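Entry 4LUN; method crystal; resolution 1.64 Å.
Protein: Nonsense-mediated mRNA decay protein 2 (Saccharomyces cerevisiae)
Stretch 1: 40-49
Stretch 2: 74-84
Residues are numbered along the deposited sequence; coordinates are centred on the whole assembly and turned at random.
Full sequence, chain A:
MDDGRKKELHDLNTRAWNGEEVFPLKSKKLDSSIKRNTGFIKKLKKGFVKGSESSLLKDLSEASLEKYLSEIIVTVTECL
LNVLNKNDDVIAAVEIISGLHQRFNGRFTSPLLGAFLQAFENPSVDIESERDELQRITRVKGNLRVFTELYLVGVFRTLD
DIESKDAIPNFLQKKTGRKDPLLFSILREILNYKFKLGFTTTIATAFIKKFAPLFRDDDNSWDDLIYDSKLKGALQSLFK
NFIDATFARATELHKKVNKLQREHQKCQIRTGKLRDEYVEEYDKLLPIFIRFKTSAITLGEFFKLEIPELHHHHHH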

# COMPACT_ATOMS: atom_id res chain seq x y z
N PHE A 40 24.19 -16.12 0.93
CA PHE A 40 23.23 -15.16 1.47
C PHE A 40 22.22 -14.71 0.41
O PHE A 40 21.02 -14.67 0.67
CB PHE A 40 23.95 -13.95 2.08
CG PHE A 40 23.01 -12.96 2.73
CD1 PHE A 40 22.43 -13.23 3.95
CD2 PHE A 40 22.72 -11.75 2.11
CE1 PHE A 40 21.57 -12.32 4.55
CE2 PHE A 40 21.86 -10.84 2.70
CZ PHE A 40 21.29 -11.13 3.92
N ILE A 41 22.71 -14.38 -0.79
CA ILE A 41 21.85 -13.97 -1.89
C ILE A 41 20.84 -15.07 -2.25
O ILE A 41 19.66 -14.79 -2.49
CB ILE A 41 22.65 -13.62 -3.16
CG1 ILE A 41 23.57 -12.43 -2.89
CG2 ILE A 41 21.72 -13.29 -4.32
CD1 ILE A 41 22.85 -11.19 -2.47
N LYS A 42 21.32 -16.31 -2.29
CA LYS A 42 20.45 -17.45 -2.58
C LYS A 42 19.36 -17.60 -1.54
O LYS A 42 18.22 -17.95 -1.87
CB LYS A 42 21.26 -18.74 -2.67
CG LYS A 42 21.83 -19.01 -4.05
CD LYS A 42 22.45 -20.40 -4.12
CE LYS A 42 23.95 -20.35 -3.89
NZ LYS A 42 24.53 -21.72 -3.77
N LYS A 43 19.69 -17.34 -0.28
CA LYS A 43 18.71 -17.41 0.79
C LYS A 43 17.65 -16.31 0.63
O LYS A 43 16.45 -16.55 0.81
CB LYS A 43 19.39 -17.35 2.15
CG LYS A 43 18.71 -18.19 3.22
CD LYS A 43 19.49 -18.17 4.52
CE LYS A 43 20.71 -19.07 4.45
NZ LYS A 43 21.79 -18.60 5.37
N LEU A 44 18.10 -15.10 0.28
CA LEU A 44 17.19 -13.98 0.04
C LEU A 44 16.21 -14.30 -1.09
O LEU A 44 15.01 -14.03 -0.98
CB LEU A 44 17.97 -12.71 -0.34
CG LEU A 44 18.70 -11.91 0.74
CD1 LEU A 44 19.40 -10.71 0.12
CD2 LEU A 44 17.73 -11.46 1.83
N LYS A 45 16.74 -14.89 -2.15
CA LYS A 45 16.00 -15.19 -3.37
C LYS A 45 14.92 -16.24 -3.20
O LYS A 45 14.07 -16.41 -4.08
CB LYS A 45 16.95 -15.62 -4.48
CG LYS A 45 17.35 -14.51 -5.42
CD LYS A 45 18.36 -14.99 -6.44
CE LYS A 45 18.67 -13.90 -7.45
NZ LYS A 45 20.04 -14.01 -8.00
N LYS A 46 14.94 -16.96 -2.09
CA LYS A 46 13.87 -17.93 -1.86
C LYS A 46 12.61 -17.20 -1.40
O LYS A 46 11.52 -17.77 -1.37
CB LYS A 46 14.29 -19.01 -0.87
CG LYS A 46 13.88 -18.76 0.56
CD LYS A 46 13.51 -20.07 1.23
CE LYS A 46 12.89 -19.84 2.60
NZ LYS A 46 11.94 -20.93 2.95
N GLY A 47 12.76 -15.92 -1.06
CA GLY A 47 11.63 -15.07 -0.73
C GLY A 47 11.45 -14.83 0.75
O GLY A 47 11.97 -15.57 1.59
N PHE A 48 10.71 -13.77 1.09
CA PHE A 48 10.47 -13.44 2.48
C PHE A 48 9.21 -14.16 2.95
O PHE A 48 8.09 -13.70 2.72
CB PHE A 48 10.35 -11.92 2.66
CG PHE A 48 11.59 -11.16 2.25
CD1 PHE A 48 12.82 -11.80 2.13
CD2 PHE A 48 11.53 -9.80 1.97
CE1 PHE A 48 13.96 -11.11 1.74
CE2 PHE A 48 12.67 -9.10 1.58
CZ PHE A 48 13.88 -9.75 1.47
N VAL A 49 9.41 -15.32 3.57
CA VAL A 49 8.31 -16.11 4.12
C VAL A 49 8.60 -16.41 5.58
O VAL A 49 9.71 -16.19 6.06
CB VAL A 49 8.10 -17.44 3.36
CG1 VAL A 49 7.81 -17.18 1.88
CG2 VAL A 49 9.31 -18.34 3.54
N VAL A 74 19.24 -4.84 -5.05
CA VAL A 74 18.41 -5.30 -6.17
C VAL A 74 17.61 -6.56 -5.83
O VAL A 74 16.41 -6.64 -6.10
CB VAL A 74 19.25 -5.56 -7.43
CG1 VAL A 74 18.39 -6.17 -8.53
CG2 VAL A 74 19.90 -4.28 -7.90
N THR A 75 18.28 -7.54 -5.23
CA THR A 75 17.62 -8.78 -4.85
C THR A 75 16.48 -8.56 -3.87
O THR A 75 15.37 -9.07 -4.07
CB THR A 75 18.63 -9.78 -4.24
OG1 THR A 75 19.64 -10.08 -5.20
CG2 THR A 75 17.92 -11.06 -3.81
N VAL A 76 16.74 -7.79 -2.82
CA VAL A 76 15.73 -7.49 -1.81
C VAL A 76 14.58 -6.66 -2.39
O VAL A 76 13.42 -6.87 -2.03
CB VAL A 76 16.37 -6.78 -0.59
CG1 VAL A 76 15.39 -5.86 0.09
CG2 VAL A 76 16.91 -7.81 0.40
N THR A 77 14.89 -5.75 -3.30
CA THR A 77 13.87 -4.93 -3.94
C THR A 77 12.85 -5.82 -4.64
O THR A 77 11.64 -5.63 -4.51
CB THR A 77 14.45 -3.94 -4.96
OG1 THR A 77 15.35 -3.04 -4.31
CG2 THR A 77 13.33 -3.13 -5.61
N GLU A 78 13.36 -6.80 -5.38
CA GLU A 78 12.51 -7.76 -6.07
C GLU A 78 11.71 -8.61 -5.08
O GLU A 78 10.51 -8.79 -5.24
CB GLU A 78 13.35 -8.65 -6.99
CG GLU A 78 12.65 -9.07 -8.26
CD GLU A 78 13.61 -9.22 -9.42
OE1 GLU A 78 13.38 -8.58 -10.47
OE2 GLU A 78 14.60 -9.97 -9.28
N CYS A 79 12.38 -9.11 -4.05
CA CYS A 79 11.71 -9.93 -3.03
C CYS A 79 10.62 -9.15 -2.30
O CYS A 79 9.55 -9.69 -2.02
CB CYS A 79 12.71 -10.48 -2.02
SG CYS A 79 13.89 -11.63 -2.75
N LEU A 80 10.91 -7.89 -1.96
CA LEU A 80 9.98 -7.07 -1.20
C LEU A 80 8.71 -6.79 -2.01
O LEU A 80 7.60 -6.82 -1.49
CB LEU A 80 10.64 -5.76 -0.79
CG LEU A 80 10.16 -5.18 0.53
CD1 LEU A 80 10.18 -6.26 1.60
CD2 LEU A 80 11.07 -4.02 0.92
N LEU A 81 8.90 -6.50 -3.29
CA LEU A 81 7.78 -6.18 -4.17
C LEU A 81 6.90 -7.40 -4.40
O LEU A 81 5.75 -7.27 -4.80
CB LEU A 81 8.28 -5.61 -5.50
CG LEU A 81 8.92 -4.23 -5.50
CD1 LEU A 81 9.54 -3.92 -6.86
CD2 LEU A 81 7.90 -3.17 -5.14
N ASN A 82 7.45 -8.58 -4.15
CA ASN A 82 6.73 -9.82 -4.42
C ASN A 82 6.29 -10.58 -3.17
O ASN A 82 5.89 -11.74 -3.25
CB ASN A 82 7.57 -10.74 -5.32
CG ASN A 82 7.72 -10.18 -6.73
OD1 ASN A 82 6.74 -9.80 -7.37
ND2 ASN A 82 8.95 -10.14 -7.21
N VAL A 83 6.38 -9.93 -2.01
CA VAL A 83 5.90 -10.55 -0.77
C VAL A 83 4.42 -10.89 -0.91
O VAL A 83 3.63 -10.07 -1.38
CB VAL A 83 6.12 -9.63 0.45
CG1 VAL A 83 5.55 -10.27 1.72
CG2 VAL A 83 7.60 -9.34 0.64
N LEU A 84 4.05 -12.11 -0.52
CA LEU A 84 2.67 -12.57 -0.64
C LEU A 84 1.76 -11.76 0.29
O LEU A 84 2.25 -11.03 1.16
CB LEU A 84 2.59 -14.05 -0.28
CG LEU A 84 3.57 -14.97 -1.00
CD1 LEU A 84 3.59 -16.35 -0.36
CD2 LEU A 84 3.24 -15.07 -2.48

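The two stretches, their helices nearly parallel with axes 14° apart and 10.1 Å at closest approach, meet through largely apolar contacts, and no hydrogen bond crosses between the stretches. Along stretch 2 the first contact is Thr75, whose CA-to-CB bond points toward stretch 1. Its CG2 packs 3.8 Å from Leu44 CB and 3.8 Å from Lys45 CG, so the lysine contributes its aliphatic stem while remaining exposed. Thr75 OG1 lies 3.9 Å from Ile41 CG2 and has its hydrogen bond elsewhere in the structure, which lets a polar residue be buried here.

Val76 offers CG2 to two partners, Leu44 CD1 and Phe48 CZ, each at 3.8 Å; a single methyl serves both.

One turn after Thr75, Cys79 also points toward stretch 1. Its SG comes within 3.2 Å of Leu44 O, the same carbonyl that accepts the Gly47 N bond closing the turn at 2.9 Å. Gly47, with positive phi, lets the chain leave the helix and deliver Phe48. Cys79 CB sits over one face of the Phe48 ring, 3.9 Å from its centroid.

Leu80 CD1 meets the ring edge, 3.8 Å from Phe48 CE2, and past the helix Val83 CG2 approaches Phe48 CD2 at 4.2 Å. Phe48, buried, is thus touched by Val76, Cys79, Leu80 and Val83.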